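Local coordinates for GAF (Saccharomyces cerevisiae, PDB 1F5M), which reduces the R form of free methionine sulfoxide to methionine with thioredoxin as electron donor, and helps protect yeast against oxidative stress, at residues Ala10-Asn18 / Ser51-Ser59; Lys21-Tyr32 / Val161-Leu172. All blocks are in the same frame, centred on the assembly; numbering follows the deposited sequence.

Both contacts belong to the helical side of the GAF fold, their centres about 12 Å apart. Along the chain their segments alternate: 10-18 leads into helix 21-36, helix 42-59 follows, and helix 160-176 comes after the strands of the antiparallel sheet. Contact 1 lays the N-terminal segment on helix 42-59; contact 2 pairs helix 21-36 with helix 160-176. Two polar links tie them together, Tyr57 OH to Asp162 OD1 at 2.6 Å and His12 ND1 to Ser31 OG at 2.8 Å, both probable hydrogen bonds. Helices 42-59 and 160-176 lie on the sheet, helix 21-36 packs on their outer side, and contact 1 reaches on to the second subunit.

Contact 1. Residues Ala10-Asn18 / Ser51-Ser59; sequences ADHVNYSSN and SLIWHAYKS
Val13 and His55 bring the two backbones within 6.0 Å, CA to CA, and Ser17 and Ser59 close to 4.9 Å at the other end. Between these points the N-terminal segment, on its way to helix 21-36, leaves a short 3-10 turn and runs extended along helix 42-59 of the GAF domain.

Both methyls of Val13 bear on this helix. CG1 lies over one face of the His55 imidazole in a CH-pi contact, while CG2 reaches CD2 of Leu52 at 4.1 Å. Trp54 CD1 sits over the opposite face, so methyl and indole edge hold the ring between them. With an alanine in place of His55, the Val13 methyls would probably face a gap and the Trp54 indole would lose its flat neighbour. Tyr15 has CG wedged between its backbone N and carbonyl carbon (chi1 46°), and its ring reaches the helix edge-on. Its CE1 lies 3.4 Å from Ser59 OG, near the ring plane. The hydroxyl ends over Ala56, where a water hydrogen-bonded to Tyr15 OH (2.5 Å) donates to Leu52 O (2.9 Å). Ser59 OG donates a hydrogen bond back to Ala56 O (3.0 Å), and Ser17 CB packs against Ser59 O at 3.8 Å.

Lys88 of the second subunit packs on Val13 and hydrogen-bonds Asn14 OD1, and Ser51 OG hydrogen-bonds Gly87 O of the same subunit. Direct attachment of the two segments is therefore by van der Waals and CH-pi packing, with the water supplying the polar link between tyrosine and helix backbone.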
# COMPACT_ATOMS: atom_id res chain seq x y z
N ALA B 10 -8.27 -2.05 11.78
CA ALA B 10 -8.04 -3.33 11.11
C ALA B 10 -9.29 -4.22 10.96
O ALA B 10 -9.35 -5.07 10.06
CB ALA B 10 -6.93 -4.07 11.85
N ASP B 11 -10.30 -3.99 11.81
CA ASP B 11 -11.51 -4.79 11.79
C ASP B 11 -12.36 -4.68 10.55
O ASP B 11 -13.24 -5.49 10.32
CB ASP B 11 -12.35 -4.51 13.04
CG ASP B 11 -11.70 -5.04 14.32
OD1 ASP B 11 -11.19 -6.20 14.33
OD2 ASP B 11 -11.70 -4.32 15.32
N HIS B 12 -12.11 -3.68 9.73
CA HIS B 12 -12.86 -3.58 8.49
C HIS B 12 -12.52 -4.74 7.58
O HIS B 12 -13.23 -5.04 6.61
CB HIS B 12 -12.50 -2.29 7.78
CG HIS B 12 -13.11 -1.09 8.40
ND1 HIS B 12 -14.43 -0.75 8.21
CD2 HIS B 12 -12.60 -0.17 9.25
CE1 HIS B 12 -14.70 0.34 8.90
NE2 HIS B 12 -13.61 0.71 9.54
N VAL B 13 -11.42 -5.40 7.91
CA VAL B 13 -10.94 -6.49 7.08
C VAL B 13 -11.01 -7.81 7.86
O VAL B 13 -10.50 -8.85 7.42
CB VAL B 13 -9.49 -6.07 6.62
CG1 VAL B 13 -8.54 -7.19 6.70
CG2 VAL B 13 -9.56 -5.42 5.24
N ASN B 14 -11.67 -7.78 9.01
CA ASN B 14 -11.82 -8.98 9.83
C ASN B 14 -13.28 -9.39 9.81
O ASN B 14 -14.10 -8.81 10.53
CB ASN B 14 -11.39 -8.72 11.29
CG ASN B 14 -9.90 -8.46 11.44
OD1 ASN B 14 -9.08 -9.05 10.73
ND2 ASN B 14 -9.54 -7.61 12.39
N TYR B 15 -13.60 -10.36 8.97
CA TYR B 15 -14.96 -10.87 8.90
C TYR B 15 -14.88 -12.30 8.39
O TYR B 15 -13.87 -12.71 7.83
CB TYR B 15 -15.82 -10.02 7.98
CG TYR B 15 -15.14 -9.70 6.68
CD1 TYR B 15 -15.21 -10.57 5.59
CD2 TYR B 15 -14.44 -8.50 6.54
CE1 TYR B 15 -14.60 -10.24 4.39
CE2 TYR B 15 -13.82 -8.17 5.34
CZ TYR B 15 -13.90 -9.04 4.28
OH TYR B 15 -13.23 -8.72 3.15
N SER B 16 -15.95 -13.05 8.58
CA SER B 16 -15.95 -14.45 8.18
C SER B 16 -15.97 -14.61 6.68
O SER B 16 -16.54 -13.78 5.97
CB SER B 16 -17.13 -15.20 8.78
OG SER B 16 -18.04 -15.56 7.75
N SER B 17 -15.34 -15.68 6.22
CA SER B 17 -15.30 -16.00 4.80
C SER B 17 -16.58 -16.73 4.42
O SER B 17 -16.73 -17.15 3.27
CB SER B 17 -14.08 -16.87 4.49
OG SER B 17 -14.08 -18.05 5.30
N ASN B 18 -17.50 -16.89 5.39
CA ASN B 18 -18.79 -17.56 5.14
C ASN B 18 -19.84 -16.58 4.68
O ASN B 18 -20.97 -16.96 4.44
CB ASN B 18 -19.34 -18.28 6.38
CG ASN B 18 -18.56 -19.54 6.73
OD1 ASN B 18 -18.09 -20.26 5.85
ND2 ASN B 18 -18.45 -19.82 8.04
N SER B 51 -6.21 -2.13 0.87
CA SER B 51 -6.30 -3.20 1.86
C SER B 51 -7.72 -3.86 1.90
O SER B 51 -7.86 -5.07 2.10
CB SER B 51 -5.97 -2.60 3.22
OG SER B 51 -6.03 -3.58 4.19
N LEU B 52 -8.76 -3.06 1.70
CA LEU B 52 -10.15 -3.52 1.69
C LEU B 52 -10.31 -4.51 0.52
O LEU B 52 -10.75 -5.66 0.71
CB LEU B 52 -11.12 -2.31 1.49
CG LEU B 52 -11.37 -1.44 2.74
CD1 LEU B 52 -12.33 -0.25 2.44
CD2 LEU B 52 -11.97 -2.35 3.84
N ILE B 53 -9.84 -4.10 -0.65
CA ILE B 53 -9.97 -4.92 -1.86
C ILE B 53 -9.21 -6.24 -1.72
O ILE B 53 -9.75 -7.30 -1.99
CB ILE B 53 -9.45 -4.16 -3.08
CG1 ILE B 53 -10.34 -2.92 -3.31
CG2 ILE B 53 -9.42 -5.06 -4.33
CD1 ILE B 53 -9.74 -1.93 -4.25
N TRP B 54 -7.98 -6.15 -1.21
CA TRP B 54 -7.12 -7.30 -1.06
C TRP B 54 -7.80 -8.36 -0.18
O TRP B 54 -7.92 -9.52 -0.57
CB TRP B 54 -5.77 -6.88 -0.39
CG TRP B 54 -4.91 -8.11 -0.06
CD1 TRP B 54 -5.06 -8.95 1.00
CD2 TRP B 54 -3.90 -8.67 -0.88
NE1 TRP B 54 -4.19 -10.01 0.90
CE2 TRP B 54 -3.46 -9.86 -0.25
CE3 TRP B 54 -3.31 -8.29 -2.10
CZ2 TRP B 54 -2.45 -10.68 -0.80
CZ3 TRP B 54 -2.31 -9.10 -2.65
CH2 TRP B 54 -1.88 -10.29 -1.99
N HIS B 55 -8.21 -7.96 1.03
CA HIS B 55 -8.84 -8.88 1.95
C HIS B 55 -10.18 -9.41 1.49
O HIS B 55 -10.51 -10.57 1.77
CB HIS B 55 -8.94 -8.23 3.32
CG HIS B 55 -7.61 -8.03 3.97
ND1 HIS B 55 -6.94 -9.06 4.62
CD2 HIS B 55 -6.76 -6.98 3.95
CE1 HIS B 55 -5.73 -8.64 4.97
NE2 HIS B 55 -5.60 -7.38 4.56
N ALA B 56 -10.97 -8.58 0.82
CA ALA B 56 -12.25 -9.06 0.30
C ALA B 56 -12.01 -10.23 -0.67
O ALA B 56 -12.65 -11.30 -0.57
CB ALA B 56 -12.99 -7.95 -0.44
N TYR B 57 -11.12 -10.03 -1.63
CA TYR B 57 -10.88 -11.10 -2.58
C TYR B 57 -10.25 -12.33 -1.97
O TYR B 57 -10.50 -13.45 -2.44
CB TYR B 57 -10.08 -10.61 -3.79
CG TYR B 57 -11.01 -9.93 -4.75
CD1 TYR B 57 -11.29 -8.57 -4.63
CD2 TYR B 57 -11.75 -10.68 -5.68
CE1 TYR B 57 -12.30 -7.97 -5.37
CE2 TYR B 57 -12.76 -10.09 -6.43
CZ TYR B 57 -13.04 -8.74 -6.27
OH TYR B 57 -14.10 -8.15 -6.91
N LYS B 58 -9.44 -12.15 -0.92
CA LYS B 58 -8.81 -13.29 -0.28
C LYS B 58 -9.91 -14.12 0.36
O LYS B 58 -9.86 -15.35 0.30
CB LYS B 58 -7.80 -12.85 0.83
CG LYS B 58 -6.36 -12.60 0.32
CD LYS B 58 -5.90 -13.79 -0.53
CE LYS B 58 -4.45 -13.74 -1.02
NZ LYS B 58 -4.22 -14.66 -2.25
N SER B 59 -10.90 -13.46 0.97
CA SER B 59 -11.95 -14.22 1.63
C SER B 59 -12.91 -14.84 0.62
O SER B 59 -13.51 -15.87 0.92
CB SER B 59 -12.70 -13.36 2.66
OG SER B 59 -13.59 -12.49 2.04
O HOH W 1 -12.56 -6.30 2.87

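Contact 2. Residues Lys21-Tyr32 / Val161-Leu172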
# COMPACT_ATOMS: atom_id res chain seq x y z
N LYS B 21 -20.52 -13.41 -1.49
CA LYS B 21 -19.91 -12.31 -2.22
C LYS B 21 -20.66 -10.95 -2.21
O LYS B 21 -20.03 -9.91 -2.02
CB LYS B 21 -19.62 -12.76 -3.67
CG LYS B 21 -18.80 -11.76 -4.48
CD LYS B 21 -18.35 -12.39 -5.78
CE LYS B 21 -17.40 -11.48 -6.53
NZ LYS B 21 -16.86 -12.18 -7.75
N GLU B 22 -21.98 -10.95 -2.38
CA GLU B 22 -22.69 -9.68 -2.35
C GLU B 22 -22.52 -8.99 -1.00
O GLU B 22 -22.32 -7.78 -0.95
CB GLU B 22 -24.19 -9.86 -2.67
CG GLU B 22 -24.45 -10.67 -3.98
CD GLU B 22 -23.57 -10.23 -5.18
OE1 GLU B 22 -23.75 -9.08 -5.66
OE2 GLU B 22 -22.71 -11.05 -5.65
N GLU B 23 -22.59 -9.75 0.08
CA GLU B 23 -22.43 -9.18 1.43
C GLU B 23 -21.05 -8.56 1.62
O GLU B 23 -20.90 -7.45 2.15
CB GLU B 23 -22.57 -10.25 2.53
CG GLU B 23 -23.94 -10.85 2.71
CD GLU B 23 -24.00 -11.75 3.95
OE1 GLU B 23 -23.23 -12.74 4.01
OE2 GLU B 23 -24.81 -11.46 4.86
N ILE B 24 -20.02 -9.32 1.22
CA ILE B 24 -18.64 -8.89 1.34
C ILE B 24 -18.37 -7.60 0.56
O ILE B 24 -17.74 -6.68 1.06
CB ILE B 24 -17.70 -10.03 0.86
CG1 ILE B 24 -17.83 -11.22 1.81
CG2 ILE B 24 -16.27 -9.53 0.77
CD1 ILE B 24 -16.93 -12.37 1.44
N LEU B 25 -18.86 -7.52 -0.66
CA LEU B 25 -18.60 -6.33 -1.45
C LEU B 25 -19.42 -5.15 -0.98
O LEU B 25 -18.99 -3.98 -1.06
CB LEU B 25 -18.88 -6.64 -2.93
CG LEU B 25 -18.05 -7.81 -3.49
CD1 LEU B 25 -18.30 -7.98 -4.99
CD2 LEU B 25 -16.59 -7.56 -3.23
N GLU B 26 -20.62 -5.43 -0.49
CA GLU B 26 -21.43 -4.33 -0.02
C GLU B 26 -20.80 -3.78 1.25
O GLU B 26 -20.79 -2.57 1.47
CB GLU B 26 -22.88 -4.78 0.24
CG GLU B 26 -23.80 -3.61 0.55
CD GLU B 26 -23.47 -2.35 -0.31
OE1 GLU B 26 -23.64 -2.43 -1.59
OE2 GLU B 26 -23.05 -1.32 0.32
N GLN B 27 -20.25 -4.66 2.07
CA GLN B 27 -19.58 -4.24 3.30
C GLN B 27 -18.33 -3.45 3.00
O GLN B 27 -17.91 -2.61 3.79
CB GLN B 27 -19.16 -5.45 4.14
CG GLN B 27 -20.09 -5.74 5.30
CD GLN B 27 -19.77 -7.06 5.99
OE1 GLN B 27 -18.59 -7.35 6.30
NE2 GLN B 27 -20.81 -7.88 6.25
N LEU B 28 -17.70 -3.75 1.87
CA LEU B 28 -16.48 -3.04 1.51
C LEU B 28 -16.85 -1.62 1.14
O LEU B 28 -16.19 -0.69 1.59
CB LEU B 28 -15.76 -3.73 0.33
CG LEU B 28 -14.43 -3.09 -0.10
CD1 LEU B 28 -13.58 -4.15 -0.70
CD2 LEU B 28 -14.64 -1.96 -1.10
N LEU B 29 -17.89 -1.44 0.33
CA LEU B 29 -18.31 -0.08 -0.08
C LEU B 29 -18.64 0.75 1.17
O LEU B 29 -18.26 1.94 1.25
CB LEU B 29 -19.54 -0.15 -1.01
CG LEU B 29 -19.33 -0.80 -2.40
CD1 LEU B 29 -20.66 -0.80 -3.13
CD2 LEU B 29 -18.24 -0.06 -3.24
N LEU B 30 -19.32 0.13 2.15
CA LEU B 30 -19.68 0.82 3.40
C LEU B 30 -18.42 1.14 4.22
O LEU B 30 -18.32 2.22 4.80
CB LEU B 30 -20.63 -0.02 4.25
CG LEU B 30 -22.01 -0.20 3.60
CD1 LEU B 30 -22.89 -1.09 4.48
CD2 LEU B 30 -22.65 1.18 3.40
N SER B 31 -17.46 0.22 4.28
CA SER B 31 -16.22 0.49 5.02
C SER B 31 -15.44 1.62 4.32
O SER B 31 -14.89 2.49 4.96
CB SER B 31 -15.34 -0.76 5.09
OG SER B 31 -15.84 -1.76 5.97
N TYR B 32 -15.36 1.60 3.00
CA TYR B 32 -14.61 2.64 2.32
C TYR B 32 -15.22 4.00 2.63
O TYR B 32 -14.50 4.97 2.86
CB TYR B 32 -14.60 2.41 0.80
CG TYR B 32 -13.95 3.57 0.10
CD1 TYR B 32 -12.58 3.64 -0.01
CD2 TYR B 32 -14.71 4.67 -0.32
CE1 TYR B 32 -11.96 4.75 -0.49
CE2 TYR B 32 -14.09 5.82 -0.80
CZ TYR B 32 -12.70 5.84 -0.87
OH TYR B 32 -12.04 6.95 -1.27
N VAL B 161 -19.62 -8.98 -12.04
CA VAL B 161 -20.09 -8.57 -10.72
C VAL B 161 -18.91 -7.79 -10.09
O VAL B 161 -19.11 -6.84 -9.36
CB VAL B 161 -20.38 -9.79 -9.79
CG1 VAL B 161 -20.13 -9.40 -8.28
CG2 VAL B 161 -21.83 -10.24 -9.97
N ASP B 162 -17.68 -8.20 -10.39
CA ASP B 162 -16.50 -7.51 -9.88
C ASP B 162 -16.46 -6.11 -10.48
O ASP B 162 -16.16 -5.13 -9.80
CB ASP B 162 -15.24 -8.27 -10.28
CG ASP B 162 -15.19 -9.64 -9.65
OD1 ASP B 162 -15.49 -9.70 -8.44
OD2 ASP B 162 -14.86 -10.63 -10.35
N LYS B 163 -16.76 -6.02 -11.77
CA LYS B 163 -16.78 -4.74 -12.47
C LYS B 163 -17.83 -3.82 -11.89
O LYS B 163 -17.62 -2.59 -11.76
CB LYS B 163 -17.11 -4.95 -13.96
CG LYS B 163 -17.38 -3.57 -14.69
CD LYS B 163 -17.85 -3.76 -16.15
CE LYS B 163 -18.35 -2.43 -16.73
NZ LYS B 163 -18.72 -2.66 -18.15
N GLU B 164 -19.00 -4.40 -11.60
CA GLU B 164 -20.10 -3.62 -11.10
C GLU B 164 -19.72 -3.02 -9.75
O GLU B 164 -19.89 -1.81 -9.56
CB GLU B 164 -21.37 -4.47 -10.95
CG GLU B 164 -22.58 -3.67 -10.55
CD GLU B 164 -23.88 -4.44 -10.68
OE1 GLU B 164 -24.82 -3.84 -11.20
OE2 GLU B 164 -23.96 -5.64 -10.28
N PHE B 165 -19.22 -3.84 -8.83
CA PHE B 165 -18.82 -3.29 -7.52
C PHE B 165 -17.61 -2.38 -7.60
O PHE B 165 -17.54 -1.37 -6.88
CB PHE B 165 -18.56 -4.41 -6.49
CG PHE B 165 -19.83 -4.86 -5.75
CD1 PHE B 165 -20.49 -6.06 -6.09
CD2 PHE B 165 -20.39 -4.07 -4.72
CE1 PHE B 165 -21.68 -6.47 -5.44
CE2 PHE B 165 -21.60 -4.46 -4.05
CZ PHE B 165 -22.25 -5.67 -4.41
N LEU B 166 -16.64 -2.69 -8.46
CA LEU B 166 -15.47 -1.83 -8.50
C LEU B 166 -15.80 -0.50 -9.15
O LEU B 166 -15.15 0.51 -8.84
CB LEU B 166 -14.30 -2.49 -9.22
CG LEU B 166 -13.71 -3.69 -8.51
CD1 LEU B 166 -12.68 -4.37 -9.44
CD2 LEU B 166 -13.02 -3.26 -7.24
N GLU B 167 -16.77 -0.47 -10.07
CA GLU B 167 -17.11 0.82 -10.68
C GLU B 167 -17.86 1.66 -9.67
O GLU B 167 -17.82 2.87 -9.75
CB GLU B 167 -17.92 0.65 -11.99
CG GLU B 167 -17.03 0.10 -13.13
CD GLU B 167 -17.63 0.22 -14.52
OE1 GLU B 167 -18.87 0.33 -14.63
OE2 GLU B 167 -16.85 0.19 -15.52
N LYS B 168 -18.55 1.05 -8.70
CA LYS B 168 -19.25 1.83 -7.69
C LYS B 168 -18.18 2.43 -6.77
O LYS B 168 -18.27 3.59 -6.35
CB LYS B 168 -20.14 0.97 -6.83
CG LYS B 168 -21.47 0.58 -7.47
CD LYS B 168 -22.16 -0.52 -6.63
CE LYS B 168 -23.50 -0.90 -7.27
NZ LYS B 168 -24.17 -2.03 -6.58
N LEU B 169 -17.17 1.62 -6.49
CA LEU B 169 -16.08 2.03 -5.62
C LEU B 169 -15.29 3.18 -6.22
O LEU B 169 -14.85 4.07 -5.50
CB LEU B 169 -15.12 0.85 -5.36
CG LEU B 169 -13.89 1.18 -4.46
CD1 LEU B 169 -14.37 1.65 -3.07
CD2 LEU B 169 -13.02 -0.08 -4.32
N ALA B 170 -15.09 3.13 -7.53
CA ALA B 170 -14.37 4.15 -8.24
C ALA B 170 -15.14 5.47 -8.13
O ALA B 170 -14.55 6.53 -8.00
CB ALA B 170 -14.18 3.73 -9.76
N LYS B 171 -16.46 5.40 -8.18
CA LYS B 171 -17.26 6.62 -8.06
C LYS B 171 -17.15 7.23 -6.64
O LYS B 171 -17.11 8.46 -6.47
CB LYS B 171 -18.72 6.33 -8.43
CG LYS B 171 -18.92 6.14 -9.91
CD LYS B 171 -20.36 5.76 -10.20
CE LYS B 171 -20.57 5.49 -11.69
NZ LYS B 171 -19.63 4.42 -12.21
N LEU B 172 -17.06 6.36 -5.64
CA LEU B 172 -16.95 6.79 -4.25
C LEU B 172 -15.59 7.41 -3.99
O LEU B 172 -15.43 8.27 -3.09
CB LEU B 172 -17.15 5.59 -3.29
CG LEU B 172 -18.54 5.00 -3.09
CD1 LEU B 172 -18.50 3.87 -2.07
CD2 LEU B 172 -19.49 6.09 -2.64
O HOH W 2 -24.91 -0.74 -4.33
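Leu25 CB stands squarely over the centre of the Phe165 ring, a CH-pi contact 3.3 Å from the centroid. The pair lies in the N-terminal half of two helices that run nearly parallel, 6° between their directions and 10.5 Å between axes. Packing is knobs-into-holes: Phe165 enters the hole formed by Glu22, Leu25, Glu26 and Leu29, and Leu29 in turn enters one made by Phe165, Lys168, Leu169 and Leu172. Leu29 splits its methyls: Leu29 CD1 meets the ring edge at Phe165 CD2, 3.6 Å away, and Leu29 CD2 lies against the Leu169 backbone. Further along, Leu169 CD1 approaches Tyr32 CG at 3.7 Å, off-centre on that ring, whose hydroxyl bonds to Ser176.

Polar contacts gather round the N-terminal end. Lys21, extended throughout with CG opposite its backbone N (chi1 -172°), delivers NZ to the syn side of Asp162 OD1 in a 2.9 Å salt bridge, 31° out of the carboxylate plane; that oxygen is shared with Tyr57 of helix 42-59. Glu22 OE1 meets the Phe165 ring edge, 3.3 Å from CE1. Separately, a water accepts from Lys168 NZ and donates weakly to Glu26 OE1.

Helix 42-59 packs beside helix 21-36 through Leu52 on Leu28 and Ala56 on Ile24, while Leu166 and Ala170 turn helix 160-176 onto strands 131-138 and 144-152 of the GAF sheet.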